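Local structure of enoyl CoA hydratase/isomerase (Crotonase) (Legionella pneumophila subsp. pneumophila, 3I47) at residues L88-Y93 / V145-Y149; V151-G155 / S176-V180. The protein probably catalyses the hydration of enoyl-CoA thioesters, or an isomerisation of related acyl-CoA substrates, as other members of the crotonase family do. All blocks are in the same frame, centred on the assembly; numbering follows the deposited sequence.

Overall arrangement
A single short helix can be tied to two parts of a fold, and helix 147-154 illustrates this. Contact 1 joins the residues leading into it and its first turn to helix 78-97; contact 2 sets its last turn against the turn that follows helix 171-176. The two contacts adjoin in sequence, and their centres lie about 15 Å apart. Helix 113-120 borders both, with A119 touching Y149, A153 and L179. In crotonases a backbone N-H at the start of the helix corresponding to 113-120 usually contributes to the oxyanion hole; the contacts here reach that helix through its later residues L117, A119 and A120, probably away from that end. Water bridges complement apolar packing in each.

Contact 1 of 2, residues L88-Y93 / V145-Y149; sequences LGNLMY and VISPY
The Y149 ring reaches across to helix 78-97, with M92 approaching obliquely and the carbonyl oxygen of V145 and a water at its edge, in the ring plane. M92 SD stands 5.3 Å from the centroid of the Y149 ring and 28° off its normal, a Met-aromatic contact. In the conformer described here, bends at chi2 and chi3 turn the methionine chain back, bringing M92 CE to 3.4 Å from Y149 CD2. The same methyl also meets I146 CG2, while M92 CB lies 3.6 Å from Y149 CE2. At the Y93 ring, the phenol oxygen of Y149 sits beside the edge, near the plane.

That oxygen does not bond to the helix directly: Y149 OH approaches Y93 N at a poor angle. A water bridges instead, 2.7 Å from Y149 OH, and donates to G89 O. The G89 carbonyl thus holds two partners, the water and the helical N-H of Y93. Against the earlier turn of helix 78-97, V145 extends CG1 anti to its backbone N (chi1 168°), placing it 3.6 Å from G89 CA and 3.8 Å from L88 CG.

M92 also touches L117 and A120, and Y149 touches A119, so helix 113-120 borders the aromatic contact. With no direct hydrogen bond between the segments, cohesion probably comes largely from dispersion among methyls, sulfur and ring, while the bridging water lets a tyrosine hydroxyl engage a carbonyl already used within the helix.

Contact 2 of 2, residues V151-G155 / S176-V180; sequences VRAIG and SLNLV
L177 O faces I154 and gathers several groups: a water donates to it at 2.7 Å, the I154 CA-H group points at it in a weaker CH···O contact, and the I154 CG2 methyl lies alongside. In the CH···O contact, I154 CA is 3.5 Å from L177 O, with an angle of 141° at the hydrogen. The same water donates its other hydrogen to I154 O, 2.8 Å away, and so bridges two carbonyls that cannot bond to each other. A second water links the segments differently, one residue earlier on the helix. It donates to A153 O at 2.7 Å and accepts a longer bond, 3.3 Å, from N178 ND2.

A153 O and I154 O both belong to the end of helix 147-154. G155 leaves helical geometry with positive phi, its N-H still bonded to V151 O, and serves as the N-cap position of helix 156-165. Across from it, helix 171-176 closes in a Schellman motif in which N178 adopts positive phi (74°).

Behind the waters the contact is apolar. With I154 CG1 between its backbone N and carbonyl carbon (chi1 70°), CG2 is left anti to the carbonyl carbon and rests 3.7 Å from L179 CB and 4.1 Å from L177 CB. I154 and L179 run side by side in the same direction. A153 CB approaches L179 CD1 only loosely, at 4.5 Å. I154 and L177 both touch L162 of helix 156-165, and L179 reaches A119 and F132.

Two chain turns thus meet without a direct hydrogen bond: one water bridges two carbonyls and another a carbonyl and an amide, and one isoleucine methyl packs against L177 and L179.

Contact 1 of 2, residues L88-Y93 / V145-Y149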
ATOM      1  N   LEU A  88      -7.954  -1.366  12.202  1.00 13.00           N
ATOM      2  CA  LEU A  88      -6.737  -0.959  11.475  1.00 13.67           C
ATOM      3  C   LEU A  88      -5.783  -2.140  11.320  1.00 13.74           C
ATOM      4  O   LEU A  88      -5.232  -2.345  10.243  1.00 13.76           O
ATOM      5  CB  LEU A  88      -6.030   0.222  12.152  1.00 15.09           C
ATOM      6  CG  LEU A  88      -4.733   0.663  11.465  1.00 14.97           C
ATOM      7  CD1 LEU A  88      -4.991   1.254  10.075  1.00 15.33           C
ATOM      8  CD2 LEU A  88      -4.009   1.667  12.342  1.00 15.58           C
ATOM      9  N   GLY A  89      -5.615  -2.931  12.378  1.00 13.26           N
ATOM     10  CA  GLY A  89      -4.724  -4.105  12.322  1.00 13.23           C
ATOM     11  C   GLY A  89      -5.092  -5.074  11.209  1.00 14.26           C
ATOM     12  O   GLY A  89      -4.225  -5.511  10.446  1.00 14.97           O
ATOM     13  N   ASN A  90      -6.377  -5.399  11.090  1.00 14.39           N
ATOM     14  CA  ASN A  90      -6.815  -6.282  10.017  1.00 15.52           C
ATOM     15  C   ASN A  90      -6.710  -5.660   8.637  1.00 14.72           C
ATOM     16  O   ASN A  90      -6.364  -6.356   7.673  1.00 14.75           O
ATOM     17  CB  ASN A  90      -8.238  -6.756  10.284  1.00 18.12           C
ATOM     18  CG  ASN A  90      -8.276  -7.900  11.265  1.00 20.71           C
ATOM     19  OD1 ASN A  90      -7.567  -8.892  11.092  1.00 22.38           O
ATOM     20  ND2 ASN A  90      -9.115  -7.785  12.288  1.00 21.12           N
ATOM     21  N   LEU A  91      -6.977  -4.356   8.541  1.00 14.27           N
ATOM     22  CA  LEU A  91      -6.819  -3.651   7.260  1.00 13.82           C
ATOM     23  C   LEU A  91      -5.370  -3.715   6.778  1.00 13.55           C
ATOM     24  O   LEU A  91      -5.110  -4.084   5.626  1.00 13.69           O
ATOM     25  CB  LEU A  91      -7.291  -2.191   7.346  1.00 14.29           C
ATOM     26  CG  LEU A  91      -7.041  -1.336   6.088  1.00 13.39           C
ATOM     27  CD1 LEU A  91      -7.773  -1.906   4.838  1.00 14.48           C
ATOM     28  CD2 LEU A  91      -7.435   0.116   6.343  1.00 14.77           C
ATOM     29  N   MET A  92      -4.436  -3.365   7.652  1.00 13.36           N
ATOM     30  CA  MET A  92      -3.033  -3.344   7.240  0.50 13.04           C
ATOM     31  C   MET A  92      -2.552  -4.753   6.893  1.00 13.64           C
ATOM     32  O   MET A  92      -1.804  -4.934   5.920  1.00 13.42           O
ATOM     33  CB  MET A  92      -2.170  -2.710   8.324  0.50 12.09           C
ATOM     34  CG  MET A  92      -2.566  -1.268   8.614  0.50 13.87           C
ATOM     35  SD  MET A  92      -1.669  -0.052   7.658  0.50  9.41           S
ATOM     36  CE  MET A  92      -0.058  -0.249   8.384  0.50 13.89           C
ATOM     37  N   TYR A  93      -2.983  -5.747   7.669  1.00 13.87           N
ATOM     38  CA  TYR A  93      -2.605  -7.124   7.391  1.00 15.12           C
ATOM     39  C   TYR A  93      -3.136  -7.543   6.029  1.00 15.04           C
ATOM     40  O   TYR A  93      -2.390  -8.090   5.211  1.00 15.71           O
ATOM     41  CB  TYR A  93      -3.100  -8.058   8.491  1.00 16.52           C
ATOM     42  CG  TYR A  93      -2.642  -9.476   8.313  1.00 20.38           C
ATOM     43  CD1 TYR A  93      -1.291  -9.808   8.432  1.00 18.43           C
ATOM     44  CD2 TYR A  93      -3.550 -10.482   8.027  1.00 18.51           C
ATOM     45  CE1 TYR A  93      -0.860 -11.124   8.274  1.00 21.36           C
ATOM     46  CE2 TYR A  93      -3.126 -11.808   7.865  1.00 21.60           C
ATOM     47  CZ  TYR A  93      -1.782 -12.110   7.998  1.00 19.13           C
ATOM     48  OH  TYR A  93      -1.356 -13.418   7.835  1.00 23.00           O
ATOM     49  N   VAL A 145       0.289  -0.594  15.859  1.00 12.43           N
ATOM     50  CA  VAL A 145      -0.271  -1.373  14.764  1.00 12.62           C
ATOM     51  C   VAL A 145       0.459  -1.172  13.433  1.00 13.25           C
ATOM     52  O   VAL A 145       0.685  -2.131  12.695  1.00 13.40           O
ATOM     53  CB  VAL A 145      -1.798  -1.120  14.641  1.00 12.93           C
ATOM     54  CG1 VAL A 145      -2.334  -1.685  13.339  1.00 17.74           C
ATOM     55  CG2 VAL A 145      -2.518  -1.756  15.824  1.00 16.78           C
ATOM     56  N   ILE A 146       0.858   0.065  13.140  1.00 13.00           N
ATOM     57  CA  ILE A 146       1.546   0.316  11.883  1.00 13.11           C
ATOM     58  C   ILE A 146       3.020  -0.065  11.931  1.00 13.28           C
ATOM     59  O   ILE A 146       3.651  -0.184  10.886  1.00 13.26           O
ATOM     60  CB  ILE A 146       1.424   1.782  11.411  1.00 14.17           C
ATOM     61  CG1 ILE A 146       2.190   2.742  12.331  1.00 16.84           C
ATOM     62  CG2 ILE A 146      -0.072   2.165  11.264  1.00 16.43           C
ATOM     63  CD1 ILE A 146       2.251   4.169  11.774  1.00 17.38           C
ATOM     64  N   SER A 147       3.551  -0.263  13.132  1.00 13.21           N
ATOM     65  CA  SER A 147       5.003  -0.409  13.253  1.00 12.07           C
ATOM     66  C   SER A 147       5.666  -1.528  12.437  1.00 12.55           C
ATOM     67  O   SER A 147       6.739  -1.296  11.864  1.00 13.25           O
ATOM     68  CB  SER A 147       5.454  -0.452  14.715  1.00 12.04           C
ATOM     69  OG  SER A 147       4.991  -1.604  15.395  1.00 13.21           O
ATOM     70  N   PRO A 148       5.068  -2.739  12.372  1.00 12.75           N
ATOM     71  CA  PRO A 148       5.803  -3.755  11.588  1.00 13.40           C
ATOM     72  C   PRO A 148       6.010  -3.343  10.125  1.00 14.01           C
ATOM     73  O   PRO A 148       7.071  -3.599   9.540  1.00 14.52           O
ATOM     74  CB  PRO A 148       4.908  -4.995  11.687  1.00 14.13           C
ATOM     75  CG  PRO A 148       4.069  -4.766  12.942  1.00 13.42           C
ATOM     76  CD  PRO A 148       3.804  -3.282  12.902  1.00 13.83           C
ATOM     77  N   TYR A 149       5.016  -2.685   9.549  1.00 13.32           N
ATOM     78  CA  TYR A 149       5.066  -2.260   8.151  1.00 13.74           C
ATOM     79  C   TYR A 149       6.042  -1.111   7.961  1.00 13.91           C
ATOM     80  O   TYR A 149       6.809  -1.105   7.000  1.00 14.72           O
ATOM     81  CB  TYR A 149       3.658  -1.876   7.682  1.00 14.01           C
ATOM     82  CG  TYR A 149       2.680  -2.970   8.032  1.00 13.97           C
ATOM     83  CD1 TYR A 149       2.564  -4.104   7.223  1.00 13.97           C
ATOM     84  CD2 TYR A 149       1.899  -2.891   9.193  1.00 13.72           C
ATOM     85  CE1 TYR A 149       1.678  -5.134   7.554  1.00 13.72           C
ATOM     86  CE2 TYR A 149       1.015  -3.919   9.534  1.00 13.92           C
ATOM     87  CZ  TYR A 149       0.917  -5.035   8.702  1.00 13.60           C
ATOM     88  OH  TYR A 149       0.041  -6.043   9.029  1.00 14.56           O
TER
HETATM   89  O   HOH W   1      -1.570  -5.200  11.022  1.00 15.72           O

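Contact 2 of 2, residues V151-G155 / S176-V180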
ATOM      1  N   VAL A 151       8.640  -0.364   9.967  1.00 13.60           N
ATOM      2  CA  VAL A 151      10.009  -0.858  10.196  1.00 14.28           C
ATOM      3  C   VAL A 151      10.483  -1.660   8.979  1.00 15.73           C
ATOM      4  O   VAL A 151      11.637  -1.511   8.571  1.00 16.73           O
ATOM      5  CB  VAL A 151      10.111  -1.669  11.495  1.00 14.03           C
ATOM      6  CG1 VAL A 151      11.471  -2.382  11.611  1.00 17.06           C
ATOM      7  CG2 VAL A 151       9.887  -0.752  12.705  1.00 16.68           C
ATOM      8  N   ARG A 152       9.599  -2.465   8.382  1.00 16.23           N
ATOM      9  CA  ARG A 152       9.961  -3.199   7.159  1.00 17.48           C
ATOM     10  C   ARG A 152      10.329  -2.253   6.010  1.00 17.42           C
ATOM     11  O   ARG A 152      11.311  -2.487   5.294  1.00 18.30           O
ATOM     12  CB  ARG A 152       8.844  -4.154   6.727  1.00 19.29           C
ATOM     13  CG  ARG A 152       9.237  -5.009   5.517  1.00 23.86           C
ATOM     14  CD  ARG A 152       8.224  -6.105   5.276  1.00 22.47           C
ATOM     15  NE  ARG A 152       6.935  -5.575   4.832  1.00 25.34           N
ATOM     16  CZ  ARG A 152       5.857  -6.323   4.607  1.00 23.95           C
ATOM     17  NH1 ARG A 152       5.905  -7.644   4.797  1.00 26.14           N
ATOM     18  NH2 ARG A 152       4.727  -5.755   4.197  1.00 25.87           N
ATOM     19  N   ALA A 153       9.549  -1.189   5.842  1.00 16.78           N
ATOM     20  CA  ALA A 153       9.718  -0.262   4.722  1.00 16.77           C
ATOM     21  C   ALA A 153      10.976   0.598   4.806  1.00 17.35           C
ATOM     22  O   ALA A 153      11.701   0.735   3.810  1.00 18.43           O
ATOM     23  CB  ALA A 153       8.467   0.615   4.563  1.00 16.77           C
ATOM     24  N   ILE A 154      11.245   1.153   5.989  1.00 16.69           N
ATOM     25  CA  ILE A 154      12.307   2.168   6.140  1.00 16.66           C
ATOM     26  C   ILE A 154      13.449   1.709   7.049  1.00 16.65           C
ATOM     27  O   ILE A 154      14.458   2.401   7.173  1.00 17.31           O
ATOM     28  CB  ILE A 154      11.747   3.549   6.616  1.00 16.98           C
ATOM     29  CG1 ILE A 154      11.257   3.485   8.071  1.00 16.04           C
ATOM     30  CG2 ILE A 154      10.612   4.016   5.678  1.00 16.87           C
ATOM     31  CD1 ILE A 154      10.894   4.857   8.674  1.00 17.45           C
ATOM     32  N   GLY A 155      13.292   0.546   7.663  1.00 16.40           N
ATOM     33  CA  GLY A 155      14.309   0.011   8.562  1.00 16.50           C
ATOM     34  C   GLY A 155      14.133   0.471   9.997  1.00 16.21           C
ATOM     35  O   GLY A 155      13.569   1.535  10.269  1.00 16.43           O
ATOM     36  N   SER A 176      13.883   9.297   0.298  1.00 13.91           N
ATOM     37  CA  SER A 176      15.256   8.879   0.620  1.00 14.86           C
ATOM     38  C   SER A 176      15.262   7.715   1.619  1.00 15.67           C
ATOM     39  O   SER A 176      16.185   6.897   1.628  1.00 15.56           O
ATOM     40  CB  SER A 176      16.094  10.056   1.114  1.00 15.62           C
ATOM     41  OG  SER A 176      15.589  10.544   2.339  1.00 17.34           O
ATOM     42  N   LEU A 177      14.199   7.611   2.420  1.00 16.14           N
ATOM     43  CA  LEU A 177      14.062   6.516   3.380  1.00 17.35           C
ATOM     44  C   LEU A 177      13.391   5.269   2.824  1.00 17.96           C
ATOM     45  O   LEU A 177      13.309   4.249   3.522  1.00 18.94           O
ATOM     46  CB  LEU A 177      13.305   6.989   4.621  1.00 18.64           C
ATOM     47  CG  LEU A 177      14.014   7.996   5.527  1.00 18.88           C
ATOM     48  CD1 LEU A 177      13.084   8.401   6.652  1.00 20.15           C
ATOM     49  CD2 LEU A 177      15.340   7.447   6.080  1.00 19.87           C
ATOM     50  N   ASN A 178      12.916   5.357   1.578  1.00 17.90           N
ATOM     51  CA  ASN A 178      12.224   4.271   0.889  1.00 19.31           C
ATOM     52  C   ASN A 178      10.791   4.024   1.371  1.00 18.33           C
ATOM     53  O   ASN A 178      10.207   2.989   1.038  1.00 19.86           O
ATOM     54  CB  ASN A 178      13.005   2.940   0.967  1.00 22.43           C
ATOM     55  CG  ASN A 178      14.230   2.888   0.052  1.00 29.38           C
ATOM     56  OD1 ASN A 178      14.471   3.771  -0.770  1.00 25.03           O
ATOM     57  ND2 ASN A 178      15.013   1.822   0.201  1.00 25.95           N
ATOM     58  N   LEU A 179      10.216   4.953   2.136  1.00 16.34           N
ATOM     59  CA  LEU A 179       8.780   4.866   2.441  1.00 15.72           C
ATOM     60  C   LEU A 179       8.006   5.062   1.147  1.00 15.11           C
ATOM     61  O   LEU A 179       7.034   4.341   0.874  1.00 15.87           O
ATOM     62  CB  LEU A 179       8.367   5.918   3.472  1.00 15.68           C
ATOM     63  CG  LEU A 179       6.871   5.939   3.843  1.00 15.57           C
ATOM     64  CD1 LEU A 179       6.442   4.581   4.378  1.00 16.04           C
ATOM     65  CD2 LEU A 179       6.615   7.032   4.868  1.00 16.38           C
ATOM     66  N   VAL A 180       8.423   6.053   0.365  1.00 13.54           N
ATOM     67  CA  VAL A 180       7.869   6.221  -0.985  1.00 13.40           C
ATOM     68  C   VAL A 180       8.963   5.961  -2.003  1.00 14.41           C
ATOM     69  O   VAL A 180      10.152   6.237  -1.741  1.00 15.04           O
ATOM     70  CB  VAL A 180       7.198   7.604  -1.237  1.00 15.29           C
ATOM     71  CG1 VAL A 180       6.157   7.897  -0.172  1.00 18.20           C
ATOM     72  CG2 VAL A 180       8.186   8.697  -1.314  1.00 18.49           C
TER
HETATM   73  O   HOH W   2      13.600  -0.306   2.216  1.00 32.83           O
HETATM   74  O   HOH W   3      15.576   3.643   4.926  1.00 26.31           O